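Local coordinates for protein leucine aminopeptidase 2, chloroplastic (Streptomyces sp. BC16019, PDB 5LHJ) that probably removes N-terminal amino acids from peptides as a manganese-binding M17-family metalloaminopeptidase, acting in the maturation of the antibiotic bottromycin, at residues E345-L350 / T373-A378. Residues are numbered along the deposited sequence; the frame is centred on the assembly and turned at random.
Sequences EGRVVL and TLTSAA
Leu374 holds CG anti to its backbone N (chi1 -154°), and with chi2 near 61° this carries CD1 onto the backbone of the helix bearing Gly346, Arg347 and Leu350. Arg347 starts with CG between its backbone N and carbonyl carbon, and the chain bends at chi3 (69°), bringing NH2 beside Thr375. Leu374 CD1 lies 3.7 Å from Arg347 N and 3.8 Å from Gly346 C. Glycine suits this place because a beta carbon on Gly346 would point at that methyl and clash with it. One turn on, the tip of Leu350 meets it methyl to methyl, CD1 to Leu374 CD1 at 4.0 Å. Arg347 and Thr375 cross at about a right angle, NH2 lying 3.7 Å from Thr375 CG2. Threonine offers a methyl to the guanidinium, met obliquely, and a hydroxyl that hydrogen-bonds with Asp462 and Thr441. Arg347 NH1 is held by a salt bridge to Asp440. No hydrogen bond joins the two segments. Glu345, which binds both manganese ions, and Lys261, which binds one and hydrogen-bonds Thr373 O, belong to the metal site, empty in this chain. The contact thus joins helix 345-358 to the loop after strand 367-372, with strand 255-263 against Leu350 and helix 440-449 against Arg347 and Thr375.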
ATOM      1  N   GLU A 345      20.091   7.187  -9.127  1.00 17.12           N
ATOM      2  CA  GLU A 345      20.802   7.855 -10.226  1.00 17.80           C
ATOM      3  C   GLU A 345      22.071   8.555  -9.752  1.00 17.22           C
ATOM      4  O   GLU A 345      23.008   8.690 -10.526  1.00 17.21           O
ATOM      5  CB  GLU A 345      19.866   8.823 -10.974  1.00 18.58           C
ATOM      6  CG  GLU A 345      19.840  10.270 -10.494  1.00 19.49           C
ATOM      7  CD  GLU A 345      19.266  10.499  -9.120  1.00 21.04           C
ATOM      8  OE1 GLU A 345      18.628   9.587  -8.542  1.00 22.26           O
ATOM      9  OE2 GLU A 345      19.445  11.618  -8.609  1.00 23.23           O
ATOM     10  N   GLY A 346      22.102   8.998  -8.492  1.00 16.87           N
ATOM     11  CA  GLY A 346      23.239   9.739  -7.961  1.00 16.70           C
ATOM     12  C   GLY A 346      24.566   9.005  -8.087  1.00 16.18           C
ATOM     13  O   GLY A 346      25.576   9.580  -8.522  1.00 16.33           O
ATOM     14  N   ARG A 347      24.575   7.723  -7.713  1.00 15.79           N
ATOM     15  CA  ARG A 347      25.817   6.958  -7.759  1.00 15.43           C
ATOM     16  C   ARG A 347      26.321   6.789  -9.200  1.00 15.49           C
ATOM     17  O   ARG A 347      27.524   6.792  -9.452  1.00 15.25           O
ATOM     18  CB  ARG A 347      25.667   5.609  -7.039  1.00 15.35           C
ATOM     19  CG  ARG A 347      24.784   4.571  -7.727  1.00 15.45           C
ATOM     20  CD  ARG A 347      24.395   3.471  -6.742  1.00 15.44           C
ATOM     21  NE  ARG A 347      23.477   3.991  -5.740  1.00 15.78           N
ATOM     22  CZ  ARG A 347      22.935   3.305  -4.730  1.00 15.96           C
ATOM     23  NH1 ARG A 347      23.212   2.021  -4.521  1.00 16.16           N
ATOM     24  NH2 ARG A 347      22.104   3.930  -3.918  1.00 16.19           N
ATOM     25  N   VAL A 348      25.384   6.686 -10.135  1.00 15.95           N
ATOM     26  CA  VAL A 348      25.681   6.524 -11.559  1.00 16.27           C
ATOM     27  C   VAL A 348      26.300   7.813 -12.135  1.00 16.54           C
ATOM     28  O   VAL A 348      27.239   7.749 -12.916  1.00 16.65           O
ATOM     29  CB  VAL A 348      24.400   6.094 -12.336  1.00 16.69           C
ATOM     30  CG1 VAL A 348      24.628   6.062 -13.841  1.00 17.05           C
ATOM     31  CG2 VAL A 348      23.906   4.744 -11.840  1.00 16.90           C
ATOM     32  N   VAL A 349      25.780   8.960 -11.724  1.00 16.61           N
ATOM     33  CA  VAL A 349      26.316  10.263 -12.115  1.00 17.11           C
ATOM     34  C   VAL A 349      27.736  10.477 -11.533  1.00 16.68           C
ATOM     35  O   VAL A 349      28.655  10.921 -12.233  1.00 17.18           O
ATOM     36  CB  VAL A 349      25.368  11.397 -11.665  1.00 17.41           C
ATOM     37  CG1 VAL A 349      26.003  12.752 -11.860  1.00 18.14           C
ATOM     38  CG2 VAL A 349      24.029  11.327 -12.406  1.00 17.75           C
ATOM     39  N   LEU A 350      27.911  10.172 -10.253  1.00 16.16           N
ATOM     40  CA  LEU A 350      29.190  10.362  -9.579  1.00 16.00           C
ATOM     41  C   LEU A 350      30.312   9.467 -10.107  1.00 15.88           C
ATOM     42  O   LEU A 350      31.470   9.876 -10.079  1.00 15.49           O
ATOM     43  CB  LEU A 350      29.042  10.131  -8.073  1.00 16.30           C
ATOM     44  CG  LEU A 350      28.171  11.135  -7.309  1.00 16.68           C
ATOM     45  CD1 LEU A 350      27.868  10.649  -5.888  1.00 17.07           C
ATOM     46  CD2 LEU A 350      28.846  12.472  -7.283  1.00 16.80           C
ATOM     47  N   THR A 373      23.830  13.808  -1.345  1.00 17.29           N
ATOM     48  CA  THR A 373      22.550  13.385  -0.759  1.00 17.71           C
ATOM     49  C   THR A 373      22.159  12.087  -1.469  1.00 18.41           C
ATOM     50  O   THR A 373      21.373  12.085  -2.428  1.00 19.16           O
ATOM     51  CB  THR A 373      21.484  14.472  -0.933  1.00 18.10           C
ATOM     52  OG1 THR A 373      21.431  14.874  -2.310  1.00 17.96           O
ATOM     53  CG2 THR A 373      21.834  15.690  -0.075  1.00 18.28           C
ATOM     54  N   LEU A 374      22.731  10.977  -1.019  1.00 18.35           N
ATOM     55  CA  LEU A 374      22.765   9.782  -1.853  1.00 18.93           C
ATOM     56  C   LEU A 374      21.657   8.782  -1.569  1.00 19.52           C
ATOM     57  O   LEU A 374      20.984   8.371  -2.505  1.00 20.18           O
ATOM     58  CB  LEU A 374      24.148   9.113  -1.802  1.00 18.96           C
ATOM     59  CG  LEU A 374      24.530   8.279  -3.030  1.00 19.01           C
ATOM     60  CD1 LEU A 374      24.578   9.134  -4.293  1.00 19.23           C
ATOM     61  CD2 LEU A 374      25.853   7.586  -2.804  1.00 18.93           C
ATOM     62  N   THR A 375      21.452   8.400  -0.307  1.00 19.84           N
ATOM     63  CA  THR A 375      20.550   7.280  -0.002  1.00 20.45           C
ATOM     64  C   THR A 375      19.569   7.591   1.100  1.00 21.74           C
ATOM     65  O   THR A 375      19.921   8.264   2.064  1.00 22.32           O
ATOM     66  CB  THR A 375      21.320   6.005   0.404  1.00 20.72           C
ATOM     67  OG1 THR A 375      21.982   6.194   1.671  1.00 20.36           O
ATOM     68  CG2 THR A 375      22.319   5.643  -0.665  1.00 20.44           C
ATOM     69  N   SER A 376      18.362   7.059   0.969  1.00 22.69           N
ATOM     70  CA  SER A 376      17.333   7.222   1.988  1.00 24.54           C
ATOM     71  C   SER A 376      17.483   6.196   3.104  1.00 25.49           C
ATOM     72  O   SER A 376      16.985   6.418   4.201  1.00 27.34           O
ATOM     73  CB  SER A 376      15.949   7.118   1.363  1.00 25.64           C
ATOM     74  OG  SER A 376      15.801   5.866   0.703  1.00 26.88           O
ATOM     75  N   ALA A 377      18.185   5.092   2.842  1.00 25.75           N
ATOM     76  CA  ALA A 377      18.306   3.996   3.805  1.00 27.18           C
ATOM     77  C   ALA A 377      19.065   4.436   5.053  1.00 29.96           C
ATOM     78  O   ALA A 377      18.733   3.979   6.147  1.00 31.20           O
ATOM     79  CB  ALA A 377      18.975   2.792   3.163  1.00 27.25           C
ATOM     80  N   ALA A 378      20.019   5.362   4.853  1.00 31.83           N
ATOM     81  CA  ALA A 378      20.843   5.984   5.911  1.00 33.48           C
ATOM     82  C   ALA A 378      19.987   6.397   7.109  1.00 33.57           C
ATOM     83  O   ALA A 378      20.149   5.860   8.225  1.00 37.06           O
ATOM     84  CB  ALA A 378      21.603   7.181   5.343  1.00 33.33           C
TER